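Ethylbenzene dehydrogenase alpha-subunit (Aromatoleum aromaticum, PDB 2IVF) is the large molybdopterin-binding subunit of a molybdenum enzyme, carrying two guanine dinucleotide pterin cofactors, a molybdenum atom and an iron-sulfur cluster. Local coordinates at residues V120-K129 with P262-E270. Residues are numbered along the deposited sequence; the frame is centred on the assembly and turned at random.
Sequences VDYNPLGCQK and PSSYHFLSE. With SF4 (iron/sulfur cluster), chain K.
The loop that supplies Cys127 to the iron-sulfur cluster runs along the start of helix 265-274, and its ligand end rests on Pro262. Cys127 SG binds iron FE1 of the cluster at 2.3 Å, while its CB packs on Pro262 CG at 3.7 Å. Farther along, the edge of Phe267 meets the face of Tyr122, the planes at 70°, with Phe267 CZ over the centre of the tyrosine ring; Phe670 adds a second edge-to-face partner. The imidazole of His266 lays CE1 over the centre of the Phe267 ring, and Asp121 O approaches that same CE1 at the imidazole edge, 3.2 Å away. With CG between the backbone N and the carbonyl carbon (chi1 72°), His266 turns ND1 to Glu270 OE1, an almost straight 2.6 Å bond in the ring plane, and NE2 to a water. That water, 2.8 Å from NE2, donates to Tyr122 O and Ser264 OG, the latter also bonded to Asn668; a second links Leu125 N to Ser263 O. Glu270 OE2 and Asp121 OD1 form salt bridges to Arg233 of the beta-subunit. No direct hydrogen bond joins the segments: bridging waters and ring packing connect them, while the histidine, gripped at both nitrogens, is fixed in rotation at the interface with the beta-subunit.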
loop_
_atom_site.group_PDB
_atom_site.type_symbol
_atom_site.label_atom_id
_atom_site.label_comp_id
_atom_site.label_asym_id
_atom_site.label_seq_id
_atom_site.Cartn_x
_atom_site.Cartn_y
_atom_site.Cartn_z
ATOM N N VAL A 120 18.162 -12.978 9.066
ATOM C CA VAL A 120 17.136 -13.272 8.103
ATOM C C VAL A 120 17.431 -12.495 6.842
ATOM O O VAL A 120 17.887 -11.338 6.884
ATOM C CB VAL A 120 15.740 -12.879 8.631
ATOM C CG1 VAL A 120 14.648 -13.119 7.547
ATOM C CG2 VAL A 120 15.439 -13.605 9.993
ATOM N N ASP A 121 17.186 -13.132 5.701
ATOM C CA ASP A 121 17.339 -12.455 4.421
ATOM C C ASP A 121 16.206 -11.467 4.183
ATOM O O ASP A 121 15.317 -11.270 5.041
ATOM C CB ASP A 121 17.534 -13.465 3.258
ATOM C CG ASP A 121 16.298 -14.357 2.990
ATOM O OD1 ASP A 121 15.160 -13.910 3.228
ATOM O OD2 ASP A 121 16.464 -15.548 2.557
ATOM N N TYR A 122 16.314 -10.746 3.067
ATOM C CA TYR A 122 15.358 -9.686 2.769
ATOM C C TYR A 122 14.240 -10.218 1.823
ATOM O O TYR A 122 13.372 -9.438 1.406
ATOM C CB TYR A 122 16.027 -8.491 2.116
ATOM C CG TYR A 122 16.792 -7.575 3.030
ATOM C CD1 TYR A 122 18.035 -7.934 3.497
ATOM C CD2 TYR A 122 16.289 -6.309 3.380
ATOM C CE1 TYR A 122 18.766 -7.082 4.329
ATOM C CE2 TYR A 122 17.024 -5.441 4.229
ATOM C CZ TYR A 122 18.256 -5.832 4.674
ATOM O OH TYR A 122 19.012 -5.026 5.485
ATOM N N ASN A 123 14.268 -11.508 1.500
ATOM C CA ASN A 123 13.401 -12.043 0.472
ATOM C C ASN A 123 11.958 -12.192 0.934
ATOM O O ASN A 123 11.719 -12.488 2.102
ATOM C CB ASN A 123 13.920 -13.377 0.047
ATOM C CG ASN A 123 15.228 -13.260 -0.681
ATOM O OD1 ASN A 123 15.414 -12.337 -1.472
ATOM N ND2 ASN A 123 16.127 -14.188 -0.431
ATOM N N PRO A 124 10.991 -12.091 0.012
ATOM C CA PRO A 124 11.126 -11.766 -1.397
ATOM C C PRO A 124 11.090 -10.314 -1.723
ATOM O O PRO A 124 11.217 -9.974 -2.905
ATOM C CB PRO A 124 9.884 -12.416 -2.017
ATOM C CG PRO A 124 8.828 -12.344 -0.944
ATOM C CD PRO A 124 9.589 -12.435 0.373
ATOM N N LEU A 125 10.865 -9.480 -0.713
ATOM C CA LEU A 125 10.580 -8.069 -0.928
ATOM C C LEU A 125 9.247 -7.914 -1.656
ATOM O O LEU A 125 8.476 -8.871 -1.763
ATOM C CB LEU A 125 11.728 -7.355 -1.693
ATOM C CG LEU A 125 13.073 -7.237 -0.952
ATOM C CD1 LEU A 125 14.150 -6.810 -1.958
ATOM C CD2 LEU A 125 12.967 -6.301 0.301
ATOM N N GLY A 126 8.961 -6.690 -2.118
ATOM C CA GLY A 126 7.779 -6.443 -2.882
ATOM C C GLY A 126 6.578 -5.986 -2.066
ATOM O O GLY A 126 6.579 -5.970 -0.824
ATOM N N CYS A 127 5.567 -5.541 -2.814
ATOM C CA CYS A 127 4.294 -5.169 -2.253
ATOM C C CYS A 127 3.222 -5.297 -3.311
ATOM O O CYS A 127 3.514 -5.640 -4.492
ATOM C CB CYS A 127 4.333 -3.789 -1.715
ATOM S SG CYS A 127 4.147 -2.439 -2.939
ATOM N N GLN A 128 1.990 -5.025 -2.912
ATOM C CA GLN A 128 0.873 -5.322 -3.816
ATOM C C GLN A 128 0.789 -4.287 -4.964
ATOM O O GLN A 128 0.326 -4.602 -6.063
ATOM C CB GLN A 128 -0.459 -5.459 -3.036
ATOM C CG GLN A 128 -1.096 -4.110 -2.577
ATOM C CD GLN A 128 -0.409 -3.485 -1.383
ATOM O OE1 GLN A 128 0.816 -3.602 -1.219
ATOM N NE2 GLN A 128 -1.166 -2.760 -0.573
ATOM N N LYS A 129 1.263 -3.063 -4.722
ATOM C CA LYS A 129 1.219 -2.055 -5.738
ATOM C C LYS A 129 2.254 -2.424 -6.795
ATOM O O LYS A 129 1.942 -2.442 -7.974
ATOM C CB LYS A 129 1.531 -0.697 -5.170
ATOM C CG LYS A 129 0.385 -0.067 -4.399
ATOM C CD LYS A 129 0.304 -0.567 -2.947
ATOM C CE LYS A 129 1.505 -0.131 -2.100
ATOM N NZ LYS A 129 1.438 -0.711 -0.724
ATOM N N PRO A 262 5.842 -2.672 3.723
ATOM C CA PRO A 262 5.498 -4.087 3.570
ATOM C C PRO A 262 6.634 -4.948 3.084
ATOM O O PRO A 262 6.653 -6.113 3.393
ATOM C CB PRO A 262 4.348 -4.081 2.570
ATOM C CG PRO A 262 4.483 -2.774 1.804
ATOM C CD PRO A 262 5.093 -1.808 2.794
ATOM N N SER A 263 7.613 -4.367 2.371
ATOM C CA SER A 263 8.726 -5.170 1.866
ATOM C C SER A 263 9.576 -5.702 2.998
ATOM O O SER A 263 10.206 -6.739 2.808
ATOM C CB SER A 263 9.624 -4.412 0.875
ATOM O OG SER A 263 10.206 -3.275 1.443
ATOM N N SER A 264 9.593 -5.014 4.147
ATOM C CA SER A 264 10.479 -5.426 5.237
ATOM C C SER A 264 9.825 -5.532 6.589
ATOM O O SER A 264 10.482 -5.795 7.586
ATOM C CB SER A 264 11.724 -4.587 5.249
ATOM O OG SER A 264 12.492 -4.889 4.077
ATOM N N TYR A 265 8.513 -5.376 6.607
ATOM C CA TYR A 265 7.712 -5.585 7.830
ATOM C C TYR A 265 8.098 -6.887 8.540
ATOM O O TYR A 265 8.108 -6.970 9.798
ATOM C CB TYR A 265 6.254 -5.659 7.422
ATOM C CG TYR A 265 5.238 -5.900 8.507
ATOM C CD1 TYR A 265 4.932 -7.171 8.925
ATOM C CD2 TYR A 265 4.471 -4.863 9.001
ATOM C CE1 TYR A 265 3.980 -7.409 9.869
ATOM C CE2 TYR A 265 3.466 -5.110 9.950
ATOM C CZ TYR A 265 3.215 -6.380 10.355
ATOM O OH TYR A 265 2.210 -6.704 11.238
ATOM N N HIS A 266 8.379 -7.898 7.739
ATOM C CA HIS A 266 8.716 -9.232 8.265
ATOM C C HIS A 266 9.791 -9.229 9.338
ATOM O O HIS A 266 9.753 -10.062 10.271
ATOM C CB HIS A 266 9.102 -10.168 7.126
ATOM C CG HIS A 266 10.433 -9.887 6.495
ATOM N ND1 HIS A 266 11.591 -10.486 6.928
ATOM C CD2 HIS A 266 10.773 -9.158 5.403
ATOM C CE1 HIS A 266 12.593 -10.110 6.154
ATOM N NE2 HIS A 266 12.130 -9.287 5.231
ATOM N N PHE A 267 10.753 -8.314 9.221
ATOM C CA PHE A 267 11.831 -8.206 10.226
ATOM C C PHE A 267 11.235 -7.879 11.617
ATOM O O PHE A 267 11.725 -8.361 12.627
ATOM C CB PHE A 267 12.871 -7.153 9.819
ATOM C CG PHE A 267 13.770 -7.592 8.700
ATOM C CD1 PHE A 267 14.750 -8.553 8.921
ATOM C CD2 PHE A 267 13.700 -6.993 7.459
ATOM C CE1 PHE A 267 15.599 -8.959 7.919
ATOM C CE2 PHE A 267 14.559 -7.391 6.418
ATOM C CZ PHE A 267 15.519 -8.332 6.643
ATOM N N LEU A 268 10.175 -7.085 11.637
ATOM C CA LEU A 268 9.426 -6.814 12.867
ATOM C C LEU A 268 8.742 -8.063 13.423
ATOM O O LEU A 268 8.936 -8.392 14.587
ATOM C CB LEU A 268 8.423 -5.698 12.661
ATOM C CG LEU A 268 7.639 -5.270 13.904
ATOM C CD1 LEU A 268 8.559 -4.590 14.992
ATOM C CD2 LEU A 268 6.501 -4.296 13.452
ATOM N N SER A 269 7.952 -8.798 12.623
ATOM C CA SER A 269 7.362 -10.033 13.132
ATOM C C SER A 269 8.347 -11.130 13.485
ATOM O O SER A 269 8.109 -11.948 14.367
ATOM C CB SER A 269 6.292 -10.614 12.197
ATOM O OG SER A 269 6.893 -10.990 10.985
ATOM N N GLU A 270 9.446 -11.206 12.743
ATOM C CA GLU A 270 10.471 -12.178 13.010
ATOM C C GLU A 270 11.296 -11.810 14.250
ATOM O O GLU A 270 11.621 -12.666 15.047
ATOM C CB GLU A 270 11.320 -12.344 11.751
ATOM C CG GLU A 270 10.436 -12.959 10.645
ATOM C CD GLU A 270 10.886 -12.726 9.233
ATOM O OE1 GLU A 270 11.901 -12.019 9.040
ATOM O OE2 GLU A 270 10.219 -13.313 8.318
HETATM FE FE1 SF4 K . 6.301 -1.870 -3.540
HETATM FE FE2 SF4 K . 8.929 -2.551 -3.527
HETATM FE FE3 SF4 K . 7.887 -1.415 -5.700
HETATM FE FE4 SF4 K . 8.215 0.064 -3.411
HETATM S S1 SF4 K . 9.867 -0.757 -4.722
HETATM S S2 SF4 K . 6.333 -0.006 -4.824
HETATM S S3 SF4 K . 7.830 -1.562 -1.850
HETATM S S4 SF4 K . 7.318 -3.483 -4.861
HETATM O O HOH W 1 13.123 -7.498 3.379
HETATM O O HOH W 2 9.986 -9.294 1.988
#